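Local coordinates for protein putative oxidoreductase (Pseudomonas putida, PDB 3L6D) that probably works as an NADP-dependent oxidoreductase of the 6-phosphogluconate dehydrogenase-like type, pairing a Rossmann-type nucleotide-binding domain with a helical C-terminal domain, at residues 20-24 against 129-134; 59-63 against 82-88. All blocks are in the same frame, centred on the assembly; numbering follows the deposited sequence.

Interaction 1: 20-24 against 129-134; sequences MGTIM and AYPRNV
This is an apolar helix-to-loop packing contact within a Rossmann-type domain: residues 20-24, on helix 19-30, meet residues 129-134, the loop that leaves strand 121-128. G21 would be the last glycine of a GxGxxG motif, in keeping with a dinucleotide-binding helix; it makes no contact with the loop, whereas I23 points toward it and M20 and M24, set sideways, still touch it. The loop makes a short 3-10 turn at P131-R132, held by hydrogen bonds from N133 N to Y130 O (2.8 Å) and V134 N to P131 O (3.0 Å). In register, M20 CA lies 5.8 Å from P131 CA and M24 CA 6.7 Å from V134 CA. No hydrogen bond crosses. On the side turned from the helix, R132 forms a salt bridge with D221 of the second subunit and Y130 OH hydrogen-bonds H245 of that subunit. Selenomethionine M20 (chi1 t, chi2 p) reaches across, its CE 3.8 Å from P131 CD; I23 CG2 reaches V134 CG2 at 3.7 Å, and M20 SE touches V134 CG2 at 3.5 Å.

Interaction 2: 59-63 against 82-88; sequences VKAAL and VLGMPGV
V59, at the start of helix 59-65, overlaps three side chains at the end of helix 76-84 and the turn that follows it. With chi1 t, its CG1 lies 3.6 Å from V82 CG1 and 3.8 Å from V88 CG2, while CG2 comes within 3.5 Å of SE of selenomethionine M85, a poorly ordered residue. One helical turn on, where L63 N hydrogen-bonds V59 O at 3.0 Å, the same face presents L63 (m, t), whose CD1 meets V88 CG1 at 3.7 Å. V88 (chi1 t) thus packs against both residues, and the backbones come closest beside it, with K60 CA 5.0 Å from V88 CA.

The second segment changes direction sharply. Helix 76-84 gives way to a type II beta turn, M85 to V88, closed by a hydrogen bond from V88 N to M85 O (3.2 Å). G87 sits at the turn's third position with phi 73° and psi 10°, and is also the N-cap of helix 88-92. Positive phi favours glycine, and a CB here would fall 3.0 Å from K60 CD, a clash. The aliphatic part of K60 (chi1 p, chi2 t) can therefore lie over the turn, its CD 3.1 Å from P86 O. No direct hydrogen bond joins the segments, but a water accepts from K60 N (3.1 Å) and donates weakly to P86 O (3.4 Å).

Beneath this packing, V59 touches I15 of strand 12-15 and V82 touches F71 of strand 68-71, so a helix start packs against a helix-turn-helix connection over the parallel part of the sheet in a Rossmann-type fold.

Long-range contacts can be nested, and these two are a clear case: residues 59-63 and 82-88 both fall inside the chain loop closed by interaction 1, yet the contacts do not touch. Their centres are 24 Å apart and their nearest atoms about 13 Å. The sheet relates them: strand 12-15 leads into the helix of interaction 1, and its I15 touches V59 of interaction 2. The putative GxGxxG turn follows that strand; interaction 1 contains its G21, and the side chain of V82 lies near its residues without touching. The surroundings differ, since the loop of interaction 1 meets the second subunit, whereas no other chain touches the segments of interaction 2.

Interaction 1: 20-24 against 129-134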
loop_
_atom_site.group_PDB
_atom_site.type_symbol
_atom_site.label_atom_id
_atom_site.label_comp_id
_atom_site.label_asym_id
_atom_site.label_seq_id
_atom_site.Cartn_x
_atom_site.Cartn_y
_atom_site.Cartn_z
HETATM N N MSE B 20 15.454 -5.856 -19.843
HETATM C CA MSE B 20 14.650 -6.916 -19.231
HETATM C C MSE B 20 15.118 -8.313 -19.703
HETATM O O MSE B 20 15.383 -9.205 -18.880
HETATM C CB MSE B 20 13.169 -6.676 -19.533
HETATM C CG MSE B 20 12.184 -7.586 -18.815
HETATM SE SE MSE B 20 12.421 -7.839 -16.889
HETATM C CE MSE B 20 11.241 -6.430 -16.144
ATOM N N GLY B 21 15.240 -8.479 -21.015
ATOM C CA GLY B 21 15.830 -9.695 -21.562
ATOM C C GLY B 21 17.243 -9.954 -21.049
ATOM O O GLY B 21 17.566 -11.078 -20.685
ATOM N N THR B 22 18.083 -8.922 -20.994
ATOM C CA THR B 22 19.445 -9.093 -20.471
ATOM C C THR B 22 19.396 -9.603 -19.045
ATOM O O THR B 22 20.108 -10.565 -18.710
ATOM C CB THR B 22 20.292 -7.786 -20.570
ATOM O OG1 THR B 22 20.397 -7.418 -21.945
ATOM C CG2 THR B 22 21.708 -8.009 -20.005
ATOM N N ILE B 23 18.546 -9.006 -18.190
ATOM C CA ILE B 23 18.521 -9.500 -16.810
ATOM C C ILE B 23 17.952 -10.904 -16.690
ATOM O O ILE B 23 18.407 -11.688 -15.872
ATOM C CB ILE B 23 17.912 -8.530 -15.716
ATOM C CG1 ILE B 23 18.386 -8.960 -14.296
ATOM C CG2 ILE B 23 16.428 -8.600 -15.654
ATOM C CD1 ILE B 23 19.775 -8.525 -13.920
HETATM N N MSE B 24 16.954 -11.218 -17.494
HETATM C CA MSE B 24 16.410 -12.568 -17.486
HETATM C C MSE B 24 17.489 -13.593 -17.856
HETATM O O MSE B 24 17.674 -14.613 -17.153
HETATM C CB MSE B 24 15.233 -12.635 -18.434
HETATM C CG MSE B 24 14.015 -11.928 -17.870
HETATM SE SE MSE B 24 12.526 -12.119 -19.127
HETATM C CE MSE B 24 11.003 -11.511 -18.014
ATOM N N ALA B 129 7.420 -7.049 -11.657
ATOM C CA ALA B 129 8.634 -6.664 -11.008
ATOM C C ALA B 129 9.401 -5.668 -11.803
ATOM O O ALA B 129 9.241 -5.578 -12.980
ATOM C CB ALA B 129 9.471 -7.864 -10.778
ATOM N N TYR B 130 10.258 -4.937 -11.139
ATOM C CA TYR B 130 11.268 -4.157 -11.837
ATOM C C TYR B 130 12.415 -5.114 -12.117
ATOM O O TYR B 130 12.557 -6.122 -11.406
ATOM C CB TYR B 130 11.691 -2.945 -10.997
ATOM C CG TYR B 130 10.586 -1.911 -10.886
ATOM C CD1 TYR B 130 10.281 -1.086 -11.959
ATOM C CD2 TYR B 130 9.803 -1.804 -9.726
ATOM C CE1 TYR B 130 9.260 -0.150 -11.875
ATOM C CE2 TYR B 130 8.757 -0.855 -9.641
ATOM C CZ TYR B 130 8.504 -0.044 -10.714
ATOM O OH TYR B 130 7.514 0.925 -10.659
ATOM N N PRO B 131 13.247 -4.814 -13.153
ATOM C CA PRO B 131 14.351 -5.695 -13.528
ATOM C C PRO B 131 15.194 -6.097 -12.345
ATOM O O PRO B 131 15.596 -7.234 -12.284
ATOM C CB PRO B 131 15.165 -4.841 -14.522
ATOM C CG PRO B 131 14.093 -4.056 -15.236
ATOM C CD PRO B 131 13.062 -3.731 -14.151
ATOM N N ARG B 132 15.438 -5.190 -11.393
ATOM C CA ARG B 132 16.255 -5.520 -10.204
ATOM C C ARG B 132 15.721 -6.680 -9.398
ATOM O O ARG B 132 16.475 -7.342 -8.668
ATOM C CB ARG B 132 16.439 -4.286 -9.295
ATOM C CG ARG B 132 15.130 -3.780 -8.660
ATOM C CD ARG B 132 15.381 -2.550 -7.771
ATOM N NE ARG B 132 14.147 -2.200 -7.066
ATOM C CZ ARG B 132 13.296 -1.271 -7.491
ATOM N NH1 ARG B 132 13.581 -0.574 -8.582
ATOM N NH2 ARG B 132 12.176 -1.026 -6.817
ATOM N N ASN B 133 14.416 -6.950 -9.503
ATOM C CA ASN B 133 13.836 -8.085 -8.783
ATOM C C ASN B 133 13.434 -9.307 -9.652
ATOM O O ASN B 133 12.734 -10.225 -9.201
ATOM C CB ASN B 133 12.656 -7.614 -7.915
ATOM C CG ASN B 133 13.110 -6.696 -6.809
ATOM O OD1 ASN B 133 14.042 -7.022 -6.058
ATOM N ND2 ASN B 133 12.485 -5.524 -6.722
ATOM N N VAL B 134 13.912 -9.325 -10.886
ATOM C CA VAL B 134 13.761 -10.532 -11.678
ATOM C C VAL B 134 14.595 -11.597 -10.966
ATOM O O VAL B 134 15.745 -11.332 -10.548
ATOM C CB VAL B 134 14.241 -10.294 -13.135
ATOM C CG1 VAL B 134 14.357 -11.601 -13.902
ATOM C CG2 VAL B 134 13.299 -9.362 -13.851
#

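Interaction 2: 59-63 against 82-88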
loop_
_atom_site.group_PDB
_atom_site.type_symbol
_atom_site.label_atom_id
_atom_site.label_comp_id
_atom_site.label_asym_id
_atom_site.label_seq_id
_atom_site.Cartn_x
_atom_site.Cartn_y
_atom_site.Cartn_z
ATOM N N VAL B 59 17.584 -15.989 -35.378
ATOM C CA VAL B 59 16.339 -16.359 -34.675
ATOM C C VAL B 59 16.045 -17.859 -34.791
ATOM O O VAL B 59 15.818 -18.519 -33.784
ATOM C CB VAL B 59 15.130 -15.533 -35.151
ATOM C CG1 VAL B 59 13.827 -15.999 -34.451
ATOM C CG2 VAL B 59 15.386 -14.026 -34.921
ATOM N N LYS B 60 16.103 -18.417 -35.996
ATOM C CA LYS B 60 15.760 -19.824 -36.171
ATOM C C LYS B 60 16.692 -20.753 -35.402
ATOM O O LYS B 60 16.233 -21.743 -34.837
ATOM C CB LYS B 60 15.611 -20.236 -37.657
ATOM C CG LYS B 60 16.877 -20.207 -38.513
ATOM C CD LYS B 60 16.566 -20.511 -40.001
ATOM C CE LYS B 60 17.563 -19.776 -40.911
ATOM N NZ LYS B 60 18.808 -20.590 -41.047
ATOM N N ALA B 61 17.983 -20.419 -35.352
ATOM C CA ALA B 61 18.923 -21.219 -34.569
ATOM C C ALA B 61 18.618 -21.189 -33.052
ATOM O O ALA B 61 18.722 -22.202 -32.370
ATOM C CB ALA B 61 20.385 -20.771 -34.845
ATOM N N ALA B 62 18.278 -20.020 -32.551
ATOM C CA ALA B 62 17.916 -19.836 -31.135
ATOM C C ALA B 62 16.638 -20.639 -30.777
ATOM O O ALA B 62 16.569 -21.300 -29.720
ATOM C CB ALA B 62 17.737 -18.372 -30.849
ATOM N N LEU B 63 15.648 -20.616 -31.685
ATOM C CA LEU B 63 14.426 -21.406 -31.509
ATOM C C LEU B 63 14.698 -22.890 -31.463
ATOM O O LEU B 63 14.119 -23.601 -30.615
ATOM C CB LEU B 63 13.382 -21.091 -32.601
ATOM C CG LEU B 63 12.802 -19.685 -32.480
ATOM C CD1 LEU B 63 11.953 -19.357 -33.748
ATOM C CD2 LEU B 63 11.950 -19.586 -31.198
ATOM N N VAL B 82 10.506 -10.639 -36.123
ATOM C CA VAL B 82 11.240 -11.822 -35.679
ATOM C C VAL B 82 10.594 -13.096 -36.242
ATOM O O VAL B 82 11.287 -13.938 -36.825
ATOM C CB VAL B 82 11.351 -11.871 -34.113
ATOM C CG1 VAL B 82 11.687 -13.268 -33.629
ATOM C CG2 VAL B 82 12.386 -10.874 -33.612
ATOM N N LEU B 83 9.271 -13.207 -36.107
ATOM C CA LEU B 83 8.526 -14.400 -36.522
ATOM C C LEU B 83 8.466 -14.594 -38.050
ATOM O O LEU B 83 8.221 -15.708 -38.535
ATOM C CB LEU B 83 7.091 -14.387 -35.962
ATOM C CG LEU B 83 6.720 -14.876 -34.544
ATOM C CD1 LEU B 83 7.560 -16.063 -34.035
ATOM C CD2 LEU B 83 6.830 -13.748 -33.612
ATOM N N GLY B 84 8.673 -13.512 -38.792
ATOM C CA GLY B 84 8.623 -13.560 -40.257
ATOM C C GLY B 84 9.958 -13.901 -40.891
ATOM O O GLY B 84 10.026 -14.170 -42.089
HETATM N N MSE B 85 11.020 -13.912 -40.090
HETATM C CA MSE B 85 12.377 -14.129 -40.623
HETATM C C MSE B 85 12.567 -15.505 -41.291
HETATM O O MSE B 85 11.741 -16.405 -41.092
HETATM C CB MSE B 85 13.424 -13.873 -39.536
HETATM C CG MSE B 85 13.717 -12.396 -39.348
HETATM SE SE MSE B 85 14.785 -12.012 -37.756
HETATM C CE MSE B 85 16.029 -10.747 -38.632
ATOM N N PRO B 86 13.641 -15.666 -42.104
ATOM C CA PRO B 86 13.823 -16.910 -42.897
ATOM C C PRO B 86 13.829 -18.190 -42.058
ATOM O O PRO B 86 14.657 -18.316 -41.142
ATOM C CB PRO B 86 15.190 -16.708 -43.582
ATOM C CG PRO B 86 15.818 -15.514 -42.900
ATOM C CD PRO B 86 14.697 -14.674 -42.392
ATOM N N GLY B 87 12.896 -19.103 -42.353
ATOM C CA GLY B 87 12.835 -20.438 -41.708
ATOM C C GLY B 87 12.358 -20.457 -40.259
ATOM O O GLY B 87 12.445 -21.474 -39.557
ATOM N N VAL B 88 11.868 -19.325 -39.798
ATOM C CA VAL B 88 11.389 -19.231 -38.438
ATOM C C VAL B 88 10.149 -20.087 -38.239
ATOM O O VAL B 88 10.091 -20.851 -37.286
ATOM C CB VAL B 88 11.174 -17.758 -38.017
ATOM C CG1 VAL B 88 10.411 -17.666 -36.682
ATOM C CG2 VAL B 88 12.534 -17.101 -37.889
HETATM O O HOH W 1 16.037 -16.627 -38.479
#